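Local coordinates for protein GphF (PDB 6MBG) that is a polyketide synthase dehydratase from the gephyronic acid pathway, which probably removes water from the growing chain and also moves the resulting double bond, at residues I75-T80 with C229-L234; D145-E150 with L172-R177; M158-G163 with E218-P223. All coordinates share one frame; numbering follows the deposited sequence.

Contact 1 (I75-T80 with C229-L234). With BU1 (1,4-butanediol), chain C.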
loop_
_atom_site.group_PDB
_atom_site.type_symbol
_atom_site.label_atom_id
_atom_site.label_comp_id
_atom_site.label_asym_id
_atom_site.label_seq_id
_atom_site.Cartn_x
_atom_site.Cartn_y
_atom_site.Cartn_z
ATOM N N ILE A 75 -10.880 6.539 -4.574
ATOM C CA ILE A 75 -9.838 7.554 -4.491
ATOM C C ILE A 75 -9.434 7.736 -3.036
ATOM O O ILE A 75 -10.293 7.827 -2.153
ATOM C CB ILE A 75 -10.304 8.891 -5.097
ATOM C CG1 ILE A 75 -10.668 8.697 -6.575
ATOM C CG2 ILE A 75 -9.239 9.947 -4.941
ATOM C CD1 ILE A 75 -11.488 9.787 -7.146
ATOM N N VAL A 76 -8.130 7.790 -2.786
ATOM C CA VAL A 76 -7.598 8.263 -1.515
ATOM C C VAL A 76 -6.629 9.390 -1.829
ATOM O O VAL A 76 -5.826 9.290 -2.766
ATOM C CB VAL A 76 -6.921 7.139 -0.701
ATOM C CG1 VAL A 76 -6.670 7.593 0.735
ATOM C CG2 VAL A 76 -7.801 5.912 -0.676
ATOM N N GLU A 77 -6.707 10.465 -1.055
ATOM C CA GLU A 77 -5.929 11.663 -1.337
ATOM C C GLU A 77 -5.257 12.168 -0.077
ATOM O O GLU A 77 -5.748 11.948 1.031
ATOM C CB GLU A 77 -6.803 12.796 -1.880
ATOM C CG GLU A 77 -7.064 12.736 -3.343
ATOM C CD GLU A 77 -7.797 13.969 -3.802
ATOM O OE1 GLU A 77 -8.747 14.377 -3.105
ATOM O OE2 GLU A 77 -7.404 14.532 -4.844
ATOM N N ASP A 78 -4.136 12.867 -0.275
ATOM C CA ASP A 78 -3.481 13.635 0.779
ATOM C C ASP A 78 -3.180 12.748 1.992
ATOM O O ASP A 78 -3.486 13.086 3.136
ATOM C CB ASP A 78 -4.349 14.852 1.145
ATOM C CG ASP A 78 -3.721 15.744 2.200
ATOM O OD1 ASP A 78 -2.487 15.938 2.179
ATOM O OD2 ASP A 78 -4.476 16.263 3.057
ATOM N N VAL A 79 -2.534 11.606 1.735
ATOM C CA VAL A 79 -2.295 10.605 2.769
ATOM C C VAL A 79 -0.976 10.885 3.474
ATOM O O VAL A 79 0.049 11.173 2.830
ATOM C CB VAL A 79 -2.308 9.187 2.176
ATOM C CG1 VAL A 79 -1.807 8.171 3.200
ATOM C CG2 VAL A 79 -3.694 8.848 1.762
ATOM N N THR A 80 -1.006 10.808 4.807
ATOM C CA THR A 80 0.189 10.884 5.632
ATOM C C THR A 80 0.224 9.647 6.511
ATOM O O THR A 80 -0.783 9.311 7.142
ATOM C CB THR A 80 0.213 12.142 6.494
ATOM O OG1 THR A 80 0.140 13.299 5.662
ATOM C CG2 THR A 80 1.509 12.207 7.311
ATOM N N CYS A 229 1.277 9.868 0.247
ATOM C CA CYS A 229 1.169 10.069 -1.192
ATOM C C CYS A 229 0.078 11.094 -1.445
ATOM O O CYS A 229 -0.812 11.308 -0.612
ATOM C CB CYS A 229 0.889 8.760 -1.948
ATOM S SG CYS A 229 -0.737 8.020 -1.635
ATOM N N ALA A 230 0.183 11.752 -2.596
ATOM C CA ALA A 230 -0.783 12.782 -2.945
ATOM C C ALA A 230 -2.117 12.177 -3.375
ATOM O O ALA A 230 -3.179 12.720 -3.052
ATOM C CB ALA A 230 -0.215 13.682 -4.050
ATOM N N ARG A 231 -2.088 11.050 -4.094
ATOM C CA ARG A 231 -3.329 10.523 -4.646
ATOM C C ARG A 231 -3.139 9.071 -5.040
ATOM O O ARG A 231 -2.113 8.721 -5.640
ATOM C CB ARG A 231 -3.761 11.362 -5.862
ATOM C CG ARG A 231 -5.121 11.021 -6.416
ATOM C CD ARG A 231 -5.484 11.977 -7.542
ATOM N NE ARG A 231 -6.844 11.744 -8.009
ATOM C CZ ARG A 231 -7.900 12.431 -7.592
ATOM N NH1 ARG A 231 -7.745 13.402 -6.708
ATOM N NH2 ARG A 231 -9.111 12.153 -8.065
ATOM N N ILE A 232 -4.110 8.220 -4.702
ATOM C CA ILE A 232 -4.213 6.906 -5.327
ATOM C C ILE A 232 -5.617 6.762 -5.899
ATOM O O ILE A 232 -6.606 7.069 -5.220
ATOM C CB ILE A 232 -3.856 5.758 -4.361
ATOM C CG1 ILE A 232 -4.157 4.401 -5.001
ATOM C CG2 ILE A 232 -4.565 5.905 -3.026
ATOM C CD1 ILE A 232 -3.535 3.225 -4.242
ATOM N N GLU A 233 -5.700 6.365 -7.172
ATOM C CA GLU A 233 -6.978 6.105 -7.835
ATOM C C GLU A 233 -7.035 4.640 -8.216
ATOM O O GLU A 233 -6.139 4.149 -8.913
ATOM C CB GLU A 233 -7.164 6.943 -9.106
ATOM C CG GLU A 233 -7.430 8.403 -8.909
ATOM C CD GLU A 233 -7.825 9.078 -10.211
ATOM O OE1 GLU A 233 -8.012 8.367 -11.228
ATOM O OE2 GLU A 233 -7.942 10.321 -10.218
ATOM N N LEU A 234 -8.092 3.956 -7.794
ATOM C CA LEU A 234 -8.249 2.536 -8.079
ATOM C C LEU A 234 -9.427 2.350 -9.014
ATOM O O LEU A 234 -10.566 2.707 -8.671
ATOM C CB LEU A 234 -8.442 1.721 -6.802
ATOM C CG LEU A 234 -8.565 0.221 -7.058
ATOM C CD1 LEU A 234 -7.229 -0.293 -7.609
ATOM C CD2 LEU A 234 -8.992 -0.532 -5.760
HETATM C C1 BU1 C . 2.177 13.499 1.585
HETATM C C2 BU1 C . 0.803 14.123 1.345
HETATM C C3 BU1 C . 0.758 14.770 -0.039
HETATM C C4 BU1 C . -0.503 15.638 -0.124
HETATM O O5 BU1 C . 2.351 13.259 2.957
HETATM O O6 BU1 C . -0.691 16.158 -1.412
#

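Contact 2 (D145-E150 with L172-R177). With BU1 (1,4-butanediol), chain B.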
loop_
_atom_site.group_PDB
_atom_site.type_symbol
_atom_site.label_atom_id
_atom_site.label_comp_id
_atom_site.label_asym_id
_atom_site.label_seq_id
_atom_site.Cartn_x
_atom_site.Cartn_y
_atom_site.Cartn_z
ATOM N N ASP A 145 12.177 -0.481 -23.430
ATOM C CA ASP A 145 13.394 -1.165 -23.863
ATOM C C ASP A 145 14.547 -0.852 -22.918
ATOM O O ASP A 145 15.589 -0.321 -23.300
ATOM C CB ASP A 145 13.745 -0.822 -25.308
ATOM C CG ASP A 145 12.641 -1.195 -26.275
ATOM O OD1 ASP A 145 12.321 -2.400 -26.364
ATOM O OD2 ASP A 145 12.101 -0.288 -26.948
ATOM N N GLY A 146 14.319 -1.177 -21.649
ATOM C CA GLY A 146 15.270 -0.895 -20.601
ATOM C C GLY A 146 16.239 -2.042 -20.353
ATOM O O GLY A 146 16.296 -3.035 -21.072
ATOM N N GLU A 147 17.025 -1.858 -19.305
ATOM C CA GLU A 147 18.014 -2.818 -18.848
ATOM C C GLU A 147 17.381 -3.628 -17.730
ATOM O O GLU A 147 16.756 -3.058 -16.835
ATOM C CB GLU A 147 19.257 -2.074 -18.355
ATOM C CG GLU A 147 20.392 -2.921 -17.804
ATOM C CD GLU A 147 21.480 -2.072 -17.155
ATOM O OE1 GLU A 147 21.171 -0.956 -16.684
ATOM O OE2 GLU A 147 22.647 -2.518 -17.122
ATOM N N ALA A 148 17.511 -4.948 -17.789
ATOM C CA ALA A 148 16.903 -5.774 -16.756
ATOM C C ALA A 148 17.559 -5.494 -15.411
ATOM O O ALA A 148 18.783 -5.353 -15.315
ATOM C CB ALA A 148 17.037 -7.256 -17.111
ATOM N N VAL A 149 16.741 -5.408 -14.368
ATOM C CA VAL A 149 17.252 -5.271 -13.017
ATOM C C VAL A 149 17.430 -6.677 -12.453
ATOM O O VAL A 149 16.557 -7.536 -12.625
ATOM C CB VAL A 149 16.293 -4.425 -12.158
ATOM C CG1 VAL A 149 16.757 -4.357 -10.722
ATOM C CG2 VAL A 149 16.186 -3.007 -12.748
ATOM N N GLU A 150 18.572 -6.928 -11.813
ATOM C CA GLU A 150 18.875 -8.258 -11.276
ATOM C C GLU A 150 18.079 -8.457 -9.986
ATOM O O GLU A 150 18.463 -7.983 -8.914
ATOM C CB GLU A 150 20.381 -8.409 -11.076
ATOM C CG GLU A 150 21.160 -8.202 -12.389
ATOM C CD GLU A 150 22.605 -8.651 -12.281
ATOM O OE1 GLU A 150 23.146 -8.606 -11.166
ATOM O OE2 GLU A 150 23.182 -9.064 -13.298
ATOM N N LEU A 172 11.763 -6.821 -13.863
ATOM C CA LEU A 172 11.879 -5.376 -13.703
ATOM C C LEU A 172 12.927 -4.848 -14.664
ATOM O O LEU A 172 14.047 -5.376 -14.714
ATOM C CB LEU A 172 12.249 -5.005 -12.266
ATOM C CG LEU A 172 12.325 -3.534 -11.899
ATOM C CD1 LEU A 172 10.991 -2.840 -12.104
ATOM C CD2 LEU A 172 12.767 -3.401 -10.451
ATOM N N GLU A 173 12.564 -3.823 -15.440
ATOM C CA GLU A 173 13.500 -3.230 -16.391
ATOM C C GLU A 173 13.509 -1.723 -16.205
ATOM O O GLU A 173 12.470 -1.135 -15.924
ATOM C CB GLU A 173 13.139 -3.575 -17.841
ATOM C CG GLU A 173 11.748 -3.137 -18.270
ATOM C CD GLU A 173 11.586 -3.084 -19.794
ATOM O OE1 GLU A 173 10.435 -3.149 -20.277
ATOM O OE2 GLU A 173 12.601 -2.961 -20.503
ATOM N N ARG A 174 14.677 -1.094 -16.372
ATOM C CA ARG A 174 14.837 0.316 -16.030
ATOM C C ARG A 174 15.436 1.083 -17.197
ATOM O O ARG A 174 16.227 0.546 -17.970
ATOM C CB ARG A 174 15.744 0.519 -14.798
ATOM C CG ARG A 174 17.155 -0.056 -14.967
ATOM C CD ARG A 174 18.128 0.399 -13.871
ATOM N NE ARG A 174 19.429 -0.279 -13.987
ATOM C CZ ARG A 174 20.533 0.083 -13.334
ATOM N NH1 ARG A 174 20.517 1.128 -12.517
ATOM N NH2 ARG A 174 21.665 -0.589 -13.509
ATOM N N ARG A 175 15.058 2.356 -17.302
ATOM C CA ARG A 175 15.702 3.288 -18.233
ATOM C C ARG A 175 15.706 4.636 -17.526
ATOM O O ARG A 175 14.634 5.169 -17.217
ATOM C CB ARG A 175 14.967 3.358 -19.572
ATOM C CG ARG A 175 15.622 4.327 -20.546
ATOM C CD ARG A 175 15.022 4.249 -21.937
ATOM N NE ARG A 175 15.410 3.034 -22.655
ATOM C CZ ARG A 175 16.591 2.857 -23.235
ATOM N NH1 ARG A 175 17.511 3.810 -23.167
ATOM N NH2 ARG A 175 16.856 1.719 -23.871
ATOM N N GLY A 176 16.894 5.146 -17.207
ATOM C CA GLY A 176 16.977 6.336 -16.371
ATOM C C GLY A 176 16.274 6.123 -15.037
ATOM O O GLY A 176 16.490 5.120 -14.341
ATOM N N ARG A 177 15.410 7.073 -14.673
ATOM C CA ARG A 177 14.602 7.005 -13.456
ATOM C C ARG A 177 13.238 6.387 -13.690
ATOM O O ARG A 177 12.358 6.533 -12.839
ATOM C CB ARG A 177 14.412 8.404 -12.854
ATOM C CG ARG A 177 15.690 9.028 -12.324
ATOM C CD ARG A 177 15.434 10.248 -11.486
ATOM N NE ARG A 177 14.687 11.268 -12.207
ATOM C CZ ARG A 177 15.244 12.226 -12.941
ATOM N NH1 ARG A 177 16.561 12.301 -13.064
ATOM N NH2 ARG A 177 14.486 13.114 -13.558
HETATM C C1 BU1 B . 19.140 6.715 -7.146
HETATM C C2 BU1 B . 18.089 7.110 -8.177
HETATM C C3 BU1 B . 17.905 5.970 -9.176
HETATM C C4 BU1 B . 18.304 6.422 -10.580
HETATM O O5 BU1 B . 18.932 7.413 -5.952
HETATM O O6 BU1 B . 17.653 5.601 -11.517
HETATM O O HOH W 1 9.808 -2.693 -22.597
HETATM O O HOH W 2 14.175 -8.338 -13.909
#

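Contact 3 (M158-G163 with E218-P223). With BU1 (1,4-butanediol), chain D; BU1 (1,4-butanediol), chain B.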
loop_
_atom_site.group_PDB
_atom_site.type_symbol
_atom_site.label_atom_id
_atom_site.label_comp_id
_atom_site.label_asym_id
_atom_site.label_seq_id
_atom_site.Cartn_x
_atom_site.Cartn_y
_atom_site.Cartn_z
ATOM N N MET A 158 17.221 -7.721 0.334
ATOM C CA MET A 158 16.008 -7.348 1.050
ATOM C C MET A 158 15.462 -8.452 1.951
ATOM O O MET A 158 14.463 -8.224 2.637
ATOM C CB MET A 158 14.923 -6.916 0.050
ATOM C CG MET A 158 15.307 -5.708 -0.780
ATOM S SD MET A 158 15.605 -4.215 0.203
ATOM C CE MET A 158 13.915 -3.701 0.540
ATOM N N ARG A 159 16.090 -9.634 1.974
ATOM C CA ARG A 159 15.552 -10.748 2.751
ATOM C C ARG A 159 15.500 -10.444 4.243
ATOM O O ARG A 159 14.749 -11.101 4.977
ATOM C CB ARG A 159 16.398 -12.000 2.518
ATOM C CG ARG A 159 17.699 -11.946 3.271
ATOM C CD ARG A 159 18.598 -13.134 2.973
ATOM N NE ARG A 159 19.995 -12.714 2.932
ATOM C CZ ARG A 159 21.029 -13.548 2.924
ATOM N NH1 ARG A 159 20.826 -14.857 2.954
ATOM N NH2 ARG A 159 22.266 -13.070 2.878
ATOM N N ILE A 160 16.277 -9.461 4.707
ATOM C CA ILE A 160 16.247 -9.053 6.106
ATOM C C ILE A 160 14.986 -8.269 6.439
ATOM O O ILE A 160 14.638 -8.128 7.619
ATOM C CB ILE A 160 17.501 -8.223 6.433
ATOM C CG1 ILE A 160 17.544 -6.976 5.544
ATOM C CG2 ILE A 160 18.749 -9.069 6.240
ATOM C CD1 ILE A 160 18.673 -6.024 5.852
ATOM N N TYR A 161 14.294 -7.735 5.431
ATOM C CA TYR A 161 13.071 -6.981 5.661
ATOM C C TYR A 161 11.812 -7.709 5.224
ATOM O O TYR A 161 10.731 -7.376 5.712
ATOM C CB TYR A 161 13.110 -5.640 4.913
ATOM C CG TYR A 161 14.346 -4.788 5.127
ATOM C CD1 TYR A 161 14.749 -4.420 6.393
ATOM C CD2 TYR A 161 15.080 -4.313 4.039
ATOM C CE1 TYR A 161 15.872 -3.630 6.585
ATOM C CE2 TYR A 161 16.203 -3.513 4.219
ATOM C CZ TYR A 161 16.588 -3.181 5.495
ATOM O OH TYR A 161 17.687 -2.395 5.704
ATOM N N TYR A 162 11.917 -8.666 4.307
ATOM C CA TYR A 162 10.747 -9.211 3.631
ATOM C C TYR A 162 10.839 -10.727 3.565
ATOM O O TYR A 162 11.847 -11.266 3.103
ATOM C CB TYR A 162 10.637 -8.666 2.212
ATOM C CG TYR A 162 10.109 -7.272 2.041
ATOM C CD1 TYR A 162 8.763 -6.978 2.281
ATOM C CD2 TYR A 162 10.919 -6.262 1.541
ATOM C CE1 TYR A 162 8.257 -5.704 2.067
ATOM C CE2 TYR A 162 10.414 -4.980 1.320
ATOM C CZ TYR A 162 9.082 -4.710 1.584
ATOM O OH TYR A 162 8.562 -3.446 1.344
ATOM N N GLY A 163 9.780 -11.413 3.995
ATOM C CA GLY A 163 9.700 -12.852 3.850
ATOM C C GLY A 163 9.062 -13.290 2.541
ATOM O O GLY A 163 8.693 -12.467 1.686
ATOM N N GLU A 218 21.948 3.293 -4.491
ATOM C CA GLU A 218 22.197 3.656 -3.101
ATOM C C GLU A 218 22.106 2.441 -2.189
ATOM O O GLU A 218 21.503 1.424 -2.534
ATOM C CB GLU A 218 21.166 4.688 -2.609
ATOM C CG GLU A 218 20.901 5.840 -3.537
ATOM C CD GLU A 218 19.985 6.888 -2.907
ATOM O OE1 GLU A 218 19.326 7.609 -3.673
ATOM O OE2 GLU A 218 19.958 6.994 -1.663
ATOM N N SER A 219 22.618 2.615 -0.967
ATOM C CA SER A 219 22.560 1.581 0.062
ATOM C C SER A 219 21.129 1.240 0.466
ATOM O O SER A 219 20.231 2.091 0.474
ATOM C CB SER A 219 23.337 2.021 1.303
ATOM O OG SER A 219 23.096 1.126 2.376
ATOM N N HIS A 220 20.919 -0.030 0.815
ATOM C CA HIS A 220 19.623 -0.483 1.302
ATOM C C HIS A 220 19.544 -0.502 2.826
ATOM O O HIS A 220 18.484 -0.823 3.377
ATOM C CB HIS A 220 19.306 -1.879 0.768
ATOM C CG HIS A 220 20.096 -2.951 1.442
ATOM N ND1 HIS A 220 21.455 -3.080 1.269
ATOM C CD2 HIS A 220 19.733 -3.914 2.321
ATOM C CE1 HIS A 220 21.895 -4.091 1.995
ATOM N NE2 HIS A 220 20.869 -4.615 2.643
ATOM N N ARG A 221 20.628 -0.187 3.517
ATOM C CA ARG A 221 20.536 0.041 4.947
ATOM C C ARG A 221 19.816 1.365 5.181
ATOM O O ARG A 221 19.770 2.226 4.299
ATOM C CB ARG A 221 21.925 0.042 5.581
ATOM C CG ARG A 221 22.592 -1.348 5.649
ATOM C CD ARG A 221 21.557 -2.444 5.950
ATOM N NE ARG A 221 22.020 -3.454 6.906
ATOM C CZ ARG A 221 22.664 -4.568 6.576
ATOM N NH1 ARG A 221 22.936 -4.832 5.303
ATOM N NH2 ARG A 221 23.032 -5.422 7.522
ATOM N N GLU A 222 19.254 1.523 6.390
ATOM C CA GLU A 222 18.233 2.530 6.694
ATOM C C GLU A 222 17.300 2.637 5.491
ATOM O O GLU A 222 17.355 3.620 4.745
ATOM C CB GLU A 222 18.854 3.892 7.073
ATOM C CG GLU A 222 19.850 4.526 6.084
ATOM C CD GLU A 222 20.811 5.508 6.728
ATOM O OE1 GLU A 222 20.727 5.713 7.959
ATOM O OE2 GLU A 222 21.648 6.078 5.997
ATOM N N PRO A 223 16.464 1.629 5.252
ATOM C CA PRO A 223 15.725 1.561 3.989
ATOM C C PRO A 223 14.648 2.631 3.886
ATOM O O PRO A 223 14.152 3.170 4.878
ATOM C CB PRO A 223 15.096 0.168 4.025
ATOM C CG PRO A 223 14.961 -0.136 5.482
ATOM C CD PRO A 223 16.182 0.468 6.114
HETATM C C1 BU1 D . 8.985 -1.130 3.246
HETATM C C2 BU1 D . 10.264 -0.319 3.480
HETATM C C3 BU1 D . 11.551 -1.148 3.350
HETATM C C4 BU1 D . 12.164 -1.123 1.928
HETATM O O5 BU1 D . 7.997 -0.340 2.605
HETATM O O6 BU1 D . 12.915 0.016 1.511
HETATM C C1 BU1 B . 19.140 6.715 -7.146
HETATM C C2 BU1 B . 18.089 7.110 -8.177
HETATM C C3 BU1 B . 17.905 5.970 -9.176
HETATM C C4 BU1 B . 18.304 6.422 -10.580
HETATM O O5 BU1 B . 18.932 7.413 -5.952
HETATM O O6 BU1 B . 17.653 5.601 -11.517
#

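Contact 1 (I75-T80 with C229-L234)
V76 pairs with I232 in the antiparallel alignment of 75-77 with 231-234; V76 N donates to I232 O and I232 N returns the bond to V76 O at 2.8 Å. Beyond the corner at D78, V79 and C229 bond in both directions. D78 N reaches A230 O at 2.9 Å, from 51° out of the carbonyl plane. Apolar contact follows on the V76 face, where V76 CB rests 3.5 Å from I232 CG2.

Charge gathers on the I75, E77, R231 and E233 face. R231 grips E233 side-on: NE lies 2.8 Å from E233 OE2, on the anti lone pair of that oxygen, and NH2 shares the same atom. With CG1 beside the backbone N (chi1 -60°), I75 sends CG2 over the centre of the guanidinium, 3.8 Å above its plane. E77 OE2 closes a salt bridge to R231 NH1, modelled too close for its details to be trusted. With an alanine at E233, R231 NE would lose its carboxylate, and the guanidinium is likely to turn more freely above I75.

One butanediol donates to V79 O at 3.1 Å through O5. The pairing joins two hotdog regions, consistent with the double-hotdog fold of these dehydratases. V76, V79 and I232 pack on helix 52-65; strand 121-131 flanks 75-80. On the other side of 229-234, D278 of strand 273-284 faces both A230 and R231, a classic beta bulge.

Contact 2 (D145-E150 with L172-R177)
E147 and R174 trade backbone hydrogen bonds, N to O both ways, with E147 N 2.9 Å from R174 O. V149 N continues the pairing to L172 O at 2.7 Å, its N-H pointing almost straight at the acceptor. The side chains of E147 and R174 meet too: E147 OE1 makes a salt bridge to R174 NH2 at 3.2 Å, the carboxylate and guanidinium lying nearly parallel, 13° apart. R174 reaches it as an extended chain with CG between the backbone N and carbonyl carbon (chi1 59°), which also carries its CG to 3.8 Å from V149 CG2. V149 CG2 sits beside L172 CG as well.

At the other end E173 OE2 takes the G146 N-H at 2.7 Å, from above the carboxylate plane. R175 NH2 approaches D145 O near the guanidinium plane, but that very short bond to a poorly ordered residue is doubtful.

Farther out, a water joins V149 O to L172 N. L172 packs on helix 200-214, R174 touches L213 and H217, and E150 occupies the N-cap position just before helix 151-158. The whole is an antiparallel edge pairing, in which the short strand 147-148 borders strand 169-175 within the C-terminal hotdog-family region of the dehydratase.

Contact 3 (M158-G163 with E218-P223)
Y161 reaches across to H220 and P223, and its hydroxyl donates to the H220 carbonyl, with OH 2.9 Å from H220 O. The hydroxyl comes in tilted 26° from the carbonyl plane. Its ring is held on both faces. P223 CG lies over one in a CH-pi contact, 3.9 Å from the centroid of the Y161 ring, while I160 CG1 covers the centre of the opposite face. M158 SD meets the ring in plane at its edge. P223 CD also touches Y161 OH.

I160 owes its place to a chi1 of 60°, which sets CG1 between the backbone N and the carbonyl carbon; the extended chi2 then carries CD1 to H220. That methyl abuts the edge of the imidazole, 4.1 Å from H220 NE2, and also lies over the centre of the R221 guanidinium. The bend at chi2 (-37°) lays R221 CD over one face of H220, offset toward the rim, and the turn at chi3 then brings the guanidinium to I160 CD1. The H220 ring presents its own edge to Y161, with CD2 4.0 Å from Y161 CE2. S219 OG accepts from R221 N at 3.0 Å, an ST turn within this loop.

M158 is bent at chi2 and chi3, bringing CE to 3.4 Å from C4 of a butanediol that P223 CB and Y162 OH also touch, in a pocket shared with H41 and F211. The contact joins the loop after helix 151-158 to the one between helix 200-214 and strand 224-234. Y161 and G163 bond through their backbones to W42 and E40, and P223 to A285, just after strand 273-284.

Contact 1 lies nearest the middle of the chain, where strands 73-81 and 224-234 join the two hotdog regions; half of its touching residues are buried. Contact 2 is a surface pairing at an outer strand, about 27 Å from contact 1 between centres. Both combine backbone pairing with arginine-glutamate bridges, but contact 1 buries V76, V79 and I232 against helix 52-65, whereas in contact 2 only L172 is buried and the rest lies at or near the surface. Contact 3, partly buried, has no strand pairing: one hydroxyl bond and ring packing tie two loops. Contacts 2 and 3 alternate along the chain and approach the same butanediol, through G176 and E218 respectively.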